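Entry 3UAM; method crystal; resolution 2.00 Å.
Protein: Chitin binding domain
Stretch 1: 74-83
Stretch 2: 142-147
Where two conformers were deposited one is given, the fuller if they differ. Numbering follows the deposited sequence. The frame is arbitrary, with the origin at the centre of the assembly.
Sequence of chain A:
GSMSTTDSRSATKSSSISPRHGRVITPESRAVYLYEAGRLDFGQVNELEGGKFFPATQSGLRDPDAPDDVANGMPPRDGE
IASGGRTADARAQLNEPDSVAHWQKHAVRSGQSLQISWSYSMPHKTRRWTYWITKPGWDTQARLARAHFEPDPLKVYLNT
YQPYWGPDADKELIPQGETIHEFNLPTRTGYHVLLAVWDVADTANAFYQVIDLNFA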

# COMPACT_ATOMS: atom_id res chain seq x y z
N MET A 74 -0.56 4.86 -14.69
CA MET A 74 -1.65 3.86 -14.65
C MET A 74 -1.61 3.07 -13.36
O MET A 74 -0.60 2.45 -13.04
N PRO A 75 -2.69 3.12 -12.56
CA PRO A 75 -2.65 2.32 -11.34
C PRO A 75 -2.65 0.81 -11.63
O PRO A 75 -2.97 0.40 -12.74
N PRO A 76 -2.27 -0.02 -10.65
CA PRO A 76 -2.24 -1.46 -10.90
C PRO A 76 -3.61 -2.01 -11.27
O PRO A 76 -4.60 -1.66 -10.63
N ARG A 77 -3.67 -2.82 -12.31
CA ARG A 77 -4.94 -3.44 -12.68
C ARG A 77 -5.40 -4.46 -11.64
O ARG A 77 -4.62 -4.90 -10.77
N ASP A 78 -6.69 -4.80 -11.69
CA ASP A 78 -7.22 -5.82 -10.80
C ASP A 78 -6.41 -7.11 -11.01
O ASP A 78 -6.04 -7.46 -12.14
N GLY A 79 -6.08 -7.77 -9.93
CA GLY A 79 -5.24 -8.96 -10.00
C GLY A 79 -3.75 -8.68 -10.00
O GLY A 79 -2.96 -9.62 -9.92
N GLU A 80 -3.35 -7.40 -10.08
CA GLU A 80 -1.95 -7.00 -9.96
C GLU A 80 -1.75 -5.94 -8.87
O GLU A 80 -0.75 -5.23 -8.83
N ILE A 81 -2.71 -5.86 -7.96
CA ILE A 81 -2.65 -4.88 -6.88
C ILE A 81 -1.55 -5.24 -5.90
O ILE A 81 -0.79 -4.36 -5.46
N ALA A 82 -1.44 -6.52 -5.55
CA ALA A 82 -0.50 -6.94 -4.51
C ALA A 82 0.96 -6.75 -4.94
O ALA A 82 1.84 -6.63 -4.08
N SER A 83 1.25 -6.73 -6.24
CA SER A 83 2.62 -6.50 -6.71
C SER A 83 2.88 -5.06 -7.14
O SER A 83 3.96 -4.72 -7.65
N ALA A 142 -10.27 -15.13 -4.34
CA ALA A 142 -10.01 -14.55 -5.65
C ALA A 142 -8.71 -13.73 -5.66
O ALA A 142 -8.20 -13.37 -4.62
N ARG A 143 -8.21 -13.42 -6.84
CA ARG A 143 -7.13 -12.45 -6.96
C ARG A 143 -7.73 -11.11 -6.57
O ARG A 143 -8.90 -10.88 -6.82
N LEU A 144 -6.92 -10.26 -5.95
CA LEU A 144 -7.41 -9.01 -5.37
C LEU A 144 -7.90 -8.09 -6.47
O LEU A 144 -7.25 -7.96 -7.49
N ALA A 145 -9.05 -7.46 -6.23
CA ALA A 145 -9.69 -6.54 -7.20
C ALA A 145 -10.34 -5.40 -6.43
O ALA A 145 -10.64 -5.52 -5.24
N ARG A 146 -10.59 -4.31 -7.14
CA ARG A 146 -11.16 -3.10 -6.55
C ARG A 146 -12.51 -3.38 -5.89
O ARG A 146 -12.80 -2.83 -4.82
N ALA A 147 -13.31 -4.26 -6.49
CA ALA A 147 -14.61 -4.71 -5.93
C ALA A 147 -14.53 -5.37 -4.54
O ALA A 147 -15.57 -5.51 -3.88

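The contact is a mainly polar junction between a loop and a second segment, distant in sequence, that runs from loop into a 3-10 turn at Arg146, in which Arg146 reaches across to Asp78 and the backbone of Pro76 while a small apolar patch forms around Leu144. The CA-to-CB bond of Arg146 points sideways, but its extended chain (chi1 m, chi2 and chi3 t) brings the guanidinium to the other stretch. There Pro76 O lies near the guanidinium plane and accepts two hydrogen bonds, from Arg146 NH2 at 2.8 Å and from Arg146 NH1 at 2.9 Å. Arg146 NH1 also donates a hydrogen bond to Asp78 OD1 at 2.9 Å, part of a salt bridge, and Pro75 CB sits 3.7 Å from Arg146 NH2 at the group's edge.

Asp78 (chi1 m) likewise starts sideways and ends nearer. Its OD1 accepts a second hydrogen bond, from the backbone Arg146 N at 2.9 Å, so one oxygen ties together both ends of the same arginine. Asp78 OD2 accepts a hydrogen bond from water 1 at 2.8 Å, and that water accepts from Ala147 N at 2.9 Å. Ala145 CB packs 3.6 Å from Asp78 CG.

Gly79 follows in a type II turn from Arg77 to Glu80. Its positive phi would jam a CB against the preceding carbonyl oxygen, and Gly79 N donates a hydrogen bond to Leu144 O at 2.7 Å. Arg143 CB, pointing toward this stretch, lies 4.0 Å from Gly79 CA; water 2 links the pair, donating to Gly79 O at 2.6 Å and accepting from Arg143 NH1 at 2.9 Å.

Beyond the turn, buried Ile81 (chi1 m, chi2 t) points toward the other stretch, its CD1 3.7 Å from Leu144 O and 4.4 Å from Leu144 CB. Leu144 (chi1 m, chi2 t) extends the apolar patch by placing CD1 4.1 Å from Ala82 CB.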

# COMPACT_ATOMS: atom_id res chain seq x y z
CB MET A 74 -1.55 2.91 -15.84
CG MET A 74 -2.72 1.92 -15.95
SD MET A 74 -4.35 2.69 -16.20
CE MET A 74 -4.30 3.07 -17.94
CB PRO A 75 -3.91 2.76 -10.58
CG PRO A 75 -4.26 4.09 -11.14
CD PRO A 75 -3.90 3.97 -12.60
CB PRO A 76 -1.78 -2.03 -9.57
CG PRO A 76 -1.09 -0.90 -8.88
CD PRO A 76 -1.84 0.32 -9.29
CB ARG A 77 -4.89 -4.05 -14.09
CG ARG A 77 -4.00 -5.26 -14.32
CD ARG A 77 -4.18 -5.68 -15.78
NE ARG A 77 -3.47 -6.89 -16.20
CZ ARG A 77 -3.95 -8.12 -16.05
NH1 ARG A 77 -5.11 -8.31 -15.45
NH2 ARG A 77 -3.25 -9.16 -16.47
CB ASP A 78 -8.70 -6.10 -11.06
CG ASP A 78 -9.64 -4.99 -10.53
OD1 ASP A 78 -9.22 -4.14 -9.69
OD2 ASP A 78 -10.80 -4.94 -10.99
CB GLU A 80 -1.41 -6.52 -11.31
CG GLU A 80 -1.62 -7.56 -12.39
CD GLU A 80 -0.99 -7.22 -13.73
OE1 GLU A 80 -0.54 -6.08 -13.95
OE2 GLU A 80 -0.95 -8.12 -14.56
CB ILE A 81 -4.00 -4.77 -6.14
CG1 ILE A 81 -5.06 -4.16 -7.07
CG2 ILE A 81 -3.88 -3.90 -4.90
CD1 ILE A 81 -6.49 -4.43 -6.67
CB ALA A 82 -0.77 -8.39 -4.07
CB SER A 83 2.97 -7.45 -7.85
OG SER A 83 2.28 -7.10 -9.04
CB ALA A 142 -11.16 -13.66 -6.06
CB ARG A 143 -6.56 -12.41 -8.37
CG ARG A 143 -5.81 -13.69 -8.72
CD ARG A 143 -5.25 -13.64 -10.12
NE ARG A 143 -4.58 -14.90 -10.38
CZ ARG A 143 -3.28 -15.05 -10.63
NH1 ARG A 143 -2.45 -13.99 -10.70
NH2 ARG A 143 -2.82 -16.28 -10.84
CB LEU A 144 -6.31 -8.30 -4.58
CG LEU A 144 -5.73 -9.04 -3.39
CD1 LEU A 144 -4.60 -8.24 -2.75
CD2 LEU A 144 -6.82 -9.26 -2.38
CB ALA A 145 -10.74 -7.29 -8.04
CB ARG A 146 -11.31 -2.03 -7.64
CG ARG A 146 -9.98 -1.39 -7.99
CD ARG A 146 -9.99 -0.79 -9.37
NE ARG A 146 -8.79 -0.05 -9.64
CZ ARG A 146 -7.59 -0.57 -9.89
NH1 ARG A 146 -7.35 -1.88 -9.91
NH2 ARG A 146 -6.60 0.26 -10.15
CB ALA A 147 -15.29 -5.68 -6.90
O HOH W 1 -13.00 -4.99 -9.24
O HOH W 2 -2.76 -11.39 -11.84